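Local coordinates for translation initiation factor eif-2b-like protein (Chaetomium thermophilum, PDB 4ZEO) that probably acts in translation initiation as the delta subunit of eIF2B, the heterodecameric factor that exchanges GDP for GTP on eIF2, at residues T382-T394 with E431-F443. Sequence-based numbering, arbitrary orientation.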
loop_
_atom_site.group_PDB
_atom_site.type_symbol
_atom_site.label_atom_id
_atom_site.label_comp_id
_atom_site.label_asym_id
_atom_site.label_seq_id
_atom_site.Cartn_x
_atom_site.Cartn_y
_atom_site.Cartn_z
ATOM N N THR A 382 -1.324 13.668 18.694
ATOM C CA THR A 382 -2.644 14.265 18.802
ATOM C C THR A 382 -2.759 14.997 20.136
ATOM O O THR A 382 -3.349 16.090 20.194
ATOM C CB THR A 382 -3.792 13.210 18.665
ATOM O OG1 THR A 382 -3.739 12.614 17.373
ATOM C CG2 THR A 382 -5.189 13.840 18.836
ATOM N N ASN A 383 -2.147 14.441 21.182
ATOM C CA ASN A 383 -2.195 15.088 22.493
ATOM C C ASN A 383 -1.332 16.326 22.623
ATOM O O ASN A 383 -1.665 17.245 23.363
ATOM C CB ASN A 383 -1.755 14.126 23.606
ATOM C CG ASN A 383 -2.888 13.307 24.168
ATOM O OD1 ASN A 383 -3.233 12.242 23.657
ATOM N ND2 ASN A 383 -3.473 13.806 25.256
ATOM N N ALA A 384 -0.232 16.340 21.892
ATOM C CA ALA A 384 0.646 17.495 21.803
ATOM C C ALA A 384 0.057 18.651 20.967
ATOM O O ALA A 384 0.492 19.787 21.096
ATOM C CB ALA A 384 2.001 17.054 21.217
ATOM N N GLY A 385 -0.910 18.361 20.104
ATOM C CA GLY A 385 -1.442 19.363 19.191
ATOM C C GLY A 385 -0.767 19.331 17.817
ATOM O O GLY A 385 -0.999 20.187 16.955
ATOM N N ALA A 386 0.100 18.344 17.626
ATOM C CA ALA A 386 0.812 18.168 16.380
ATOM C C ALA A 386 -0.077 17.554 15.287
ATOM O O ALA A 386 -0.955 16.737 15.578
ATOM C CB ALA A 386 2.052 17.309 16.612
ATOM N N LYS A 387 0.155 17.945 14.033
ATOM C CA LYS A 387 -0.590 17.384 12.923
ATOM C C LYS A 387 -0.179 15.933 12.640
ATOM O O LYS A 387 1.012 15.590 12.626
ATOM C CB LYS A 387 -0.387 18.232 11.661
ATOM C CG LYS A 387 -1.522 19.187 11.363
ATOM C CD LYS A 387 -1.407 19.811 9.962
ATOM C CE LYS A 387 -0.318 20.850 9.855
ATOM N NZ LYS A 387 -0.738 22.117 10.526
ATOM N N VAL A 388 -1.162 15.076 12.387
ATOM C CA VAL A 388 -0.859 13.700 12.035
ATOM C C VAL A 388 -1.416 13.482 10.638
ATOM O O VAL A 388 -2.628 13.501 10.426
ATOM C CB VAL A 388 -1.433 12.682 13.061
ATOM C CG1 VAL A 388 -1.200 11.222 12.606
ATOM C CG2 VAL A 388 -0.822 12.911 14.436
ATOM N N ILE A 389 -0.509 13.330 9.681
ATOM C CA ILE A 389 -0.864 13.153 8.278
ATOM C C ILE A 389 -0.582 11.751 7.856
ATOM O O ILE A 389 0.560 11.264 7.963
ATOM C CB ILE A 389 -0.089 14.118 7.360
ATOM C CG1 ILE A 389 -0.257 15.548 7.881
ATOM C CG2 ILE A 389 -0.586 14.035 5.919
ATOM C CD1 ILE A 389 0.260 16.604 6.937
ATOM N N VAL A 390 -1.627 11.097 7.365
ATOM C CA VAL A 390 -1.506 9.729 6.898
ATOM C C VAL A 390 -1.527 9.711 5.380
ATOM O O VAL A 390 -2.389 10.336 4.757
ATOM C CB VAL A 390 -2.629 8.837 7.447
ATOM C CG1 VAL A 390 -2.637 7.473 6.730
ATOM C CG2 VAL A 390 -2.501 8.688 8.957
ATOM N N LEU A 391 -0.556 9.013 4.801
ATOM C CA LEU A 391 -0.403 8.874 3.344
ATOM C C LEU A 391 -0.822 7.482 2.906
ATOM O O LEU A 391 -0.302 6.479 3.411
ATOM C CB LEU A 391 1.034 9.122 2.927
ATOM C CG LEU A 391 1.704 10.386 3.478
ATOM C CD1 LEU A 391 3.185 10.463 3.068
ATOM C CD2 LEU A 391 0.937 11.625 3.013
ATOM N N CYS A 392 -1.787 7.407 1.995
ATOM C CA CYS A 392 -2.306 6.106 1.602
ATOM C C CYS A 392 -3.030 6.124 0.242
ATOM O O CYS A 392 -3.796 7.041 -0.057
ATOM C CB CYS A 392 -3.241 5.610 2.725
ATOM S SG CYS A 392 -3.781 3.910 2.637
ATOM N N GLU A 393 -2.840 5.067 -0.538
ATOM C CA GLU A 393 -3.498 4.932 -1.838
ATOM C C GLU A 393 -4.954 4.554 -1.596
ATOM O O GLU A 393 -5.256 3.832 -0.653
ATOM C CB GLU A 393 -2.793 3.867 -2.704
ATOM C CG GLU A 393 -1.329 4.168 -2.989
ATOM C CD GLU A 393 -0.343 3.624 -1.922
ATOM O OE1 GLU A 393 -0.753 3.312 -0.768
ATOM O OE2 GLU A 393 0.857 3.504 -2.254
ATOM N N THR A 394 -5.842 4.997 -2.475
ATOM C CA THR A 394 -7.273 4.752 -2.311
ATOM C C THR A 394 -7.597 3.269 -2.339
ATOM O O THR A 394 -8.550 2.837 -1.698
ATOM C CB THR A 394 -8.120 5.455 -3.412
ATOM O OG1 THR A 394 -7.724 4.990 -4.705
ATOM C CG2 THR A 394 -7.950 6.930 -3.349
ATOM N N GLU A 431 -9.391 7.061 13.975
ATOM C CA GLU A 431 -9.408 8.291 13.163
ATOM C C GLU A 431 -9.270 9.577 14.007
ATOM O O GLU A 431 -8.842 10.617 13.524
ATOM C CB GLU A 431 -10.667 8.348 12.308
ATOM C CG GLU A 431 -11.847 9.057 12.947
ATOM C CD GLU A 431 -12.952 9.304 11.947
ATOM O OE1 GLU A 431 -14.098 9.587 12.371
ATOM O OE2 GLU A 431 -12.662 9.222 10.728
ATOM N N ARG A 432 -9.648 9.478 15.267
ATOM C CA ARG A 432 -9.559 10.550 16.241
ATOM C C ARG A 432 -8.089 11.032 16.371
ATOM O O ARG A 432 -7.815 12.169 16.791
ATOM C CB ARG A 432 -10.160 10.025 17.561
ATOM C CG ARG A 432 -9.775 10.698 18.825
ATOM C CD ARG A 432 -9.957 9.758 20.056
ATOM N NE ARG A 432 -11.181 8.957 20.012
ATOM C CZ ARG A 432 -11.219 7.638 20.212
ATOM N NH1 ARG A 432 -12.372 6.988 20.147
ATOM N NH2 ARG A 432 -10.106 6.964 20.484
ATOM N N TYR A 433 -7.145 10.151 16.047
ATOM C CA TYR A 433 -5.732 10.498 16.149
ATOM C C TYR A 433 -5.131 10.814 14.801
ATOM O O TYR A 433 -3.897 10.897 14.669
ATOM C CB TYR A 433 -4.927 9.381 16.827
ATOM C CG TYR A 433 -5.528 8.951 18.142
ATOM C CD1 TYR A 433 -5.550 9.818 19.248
ATOM C CD2 TYR A 433 -6.047 7.670 18.301
ATOM C CE1 TYR A 433 -6.095 9.424 20.443
ATOM C CE2 TYR A 433 -6.593 7.269 19.507
ATOM C CZ TYR A 433 -6.610 8.147 20.567
ATOM O OH TYR A 433 -7.159 7.750 21.747
ATOM N N ILE A 434 -5.988 10.934 13.788
ATOM C CA ILE A 434 -5.530 11.293 12.453
ATOM C C ILE A 434 -6.108 12.638 12.023
ATOM O O ILE A 434 -7.319 12.814 11.978
ATOM C CB ILE A 434 -5.895 10.201 11.430
ATOM C CG1 ILE A 434 -5.330 8.852 11.881
ATOM C CG2 ILE A 434 -5.392 10.567 10.028
ATOM C CD1 ILE A 434 -5.984 7.646 11.214
ATOM N N THR A 435 -5.229 13.596 11.742
ATOM C CA THR A 435 -5.628 14.921 11.281
ATOM C C THR A 435 -6.213 14.850 9.874
ATOM O O THR A 435 -7.257 15.416 9.587
ATOM C CB THR A 435 -4.440 15.903 11.285
ATOM O OG1 THR A 435 -3.873 15.969 12.600
ATOM C CG2 THR A 435 -4.880 17.312 10.857
ATOM N N GLY A 436 -5.517 14.162 8.984
ATOM C CA GLY A 436 -5.999 14.026 7.633
ATOM C C GLY A 436 -5.262 12.954 6.879
ATOM O O GLY A 436 -4.159 12.558 7.266
ATOM N N VAL A 437 -5.882 12.490 5.797
ATOM C CA VAL A 437 -5.289 11.480 4.937
ATOM C C VAL A 437 -5.052 12.039 3.528
ATOM O O VAL A 437 -5.958 12.598 2.918
ATOM C CB VAL A 437 -6.201 10.248 4.808
ATOM C CG1 VAL A 437 -5.504 9.150 3.966
ATOM C CG2 VAL A 437 -6.539 9.715 6.170
ATOM N N ILE A 438 -3.852 11.868 2.998
ATOM C CA ILE A 438 -3.601 12.270 1.624
ATOM C C ILE A 438 -3.567 11.027 0.710
ATOM O O ILE A 438 -2.762 10.123 0.916
ATOM C CB ILE A 438 -2.278 13.029 1.490
ATOM C CG1 ILE A 438 -2.304 14.318 2.301
ATOM C CG2 ILE A 438 -1.975 13.343 0.022
ATOM C CD1 ILE A 438 -0.977 15.079 2.230
ATOM N N THR A 439 -4.408 11.023 -0.328
ATOM C CA THR A 439 -4.483 9.930 -1.290
ATOM C C THR A 439 -4.093 10.475 -2.656
ATOM O O THR A 439 -3.692 11.629 -2.767
ATOM C CB THR A 439 -5.891 9.278 -1.392
ATOM O OG1 THR A 439 -6.788 10.149 -2.097
ATOM C CG2 THR A 439 -6.463 8.926 -0.015
ATOM N N GLU A 440 -4.103 9.614 -3.671
ATOM C CA GLU A 440 -3.809 10.037 -5.029
ATOM C C GLU A 440 -4.961 10.882 -5.646
ATOM O O GLU A 440 -4.807 11.434 -6.744
ATOM C CB GLU A 440 -3.489 8.820 -5.910
ATOM C CG GLU A 440 -4.684 7.973 -6.348
ATOM C CD GLU A 440 -4.995 6.817 -5.429
ATOM O OE1 GLU A 440 -4.667 6.891 -4.232
ATOM O OE2 GLU A 440 -5.565 5.813 -5.911
ATOM N N ILE A 441 -6.120 10.947 -4.978
ATOM C CA ILE A 441 -7.243 11.720 -5.500
ATOM C C ILE A 441 -6.962 13.223 -5.422
ATOM O O ILE A 441 -6.670 13.732 -4.367
ATOM C CB ILE A 441 -8.551 11.429 -4.780
ATOM C CG1 ILE A 441 -8.864 9.936 -4.814
ATOM C CG2 ILE A 441 -9.685 12.251 -5.409
ATOM C CD1 ILE A 441 -8.820 9.343 -6.190
ATOM N N GLU A 442 -6.959 13.902 -6.563
ATOM C CA GLU A 442 -6.724 15.343 -6.602
ATOM C C GLU A 442 -7.967 16.205 -6.765
ATOM O O GLU A 442 -8.012 17.328 -6.271
ATOM C CB GLU A 442 -5.727 15.676 -7.719
ATOM C CG GLU A 442 -4.307 15.222 -7.390
ATOM C CD GLU A 442 -3.313 15.498 -8.498
ATOM O OE1 GLU A 442 -2.464 16.405 -8.297
ATOM O OE2 GLU A 442 -3.393 14.849 -9.561
ATOM N N PHE A 443 -8.966 15.714 -7.480
ATOM C CA PHE A 443 -10.181 16.503 -7.653
ATOM C C PHE A 443 -11.435 15.717 -7.279
ATOM O O PHE A 443 -12.147 16.086 -6.344
ATOM C CB PHE A 443 -10.291 17.013 -9.092
ATOM C CG PHE A 443 -9.001 17.550 -9.646
ATOM C CD1 PHE A 443 -8.464 18.737 -9.163
ATOM C CD2 PHE A 443 -8.322 16.869 -10.644
ATOM C CE1 PHE A 443 -7.285 19.232 -9.661
ATOM C CE2 PHE A 443 -7.132 17.358 -11.142
ATOM C CZ PHE A 443 -6.617 18.543 -10.650
HETATM O O HOH W 1 -4.959 14.645 15.275
#
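Val388 O accepts two donors: Thr435 N at 2.9 Å, in the carbonyl plane on a lone pair, and Gly436 N, longer but closer to the C=O axis. Thr435 answers the same residue, its OG1 receiving Val388 N at 2.9 Å in a nearly straight bond (178°); chi1 of -57° sets OG1 beside its own backbone N. From here the strands run parallel: Val390 N meets Gly436 O, Ile438 N meets Val390 O at 2.8 Å, and Cys392 N meets Ile438 O. Strand 354-358 bonds to the other side of 387-391, and 436-438 is the outermost strand within this chain of a six-stranded parallel sheet, consistent with the family's Rossmann-like fold. On one face Val390 CG2 packs on Ile434 CG2 at 3.6 Å; on the other, Leu391 CD2 lies alongside Ile438 CB. Past the strands, the Glu440 carboxylate receives Thr394 N on the syn lone pair of OE1 (2.8 Å) and Thr394 OG1 from above its plane at OE2 (2.6 Å). Replacing Glu440 by alanine removes both oxygens and would probably leave Thr394 N and OG1 without these acceptors, and Arg264, which also donates to Thr394 OG1, without a weak, long ion pair. Side-chain oxygens thus take over as acceptors of backbone N-H groups at both ends of the parallel ladder.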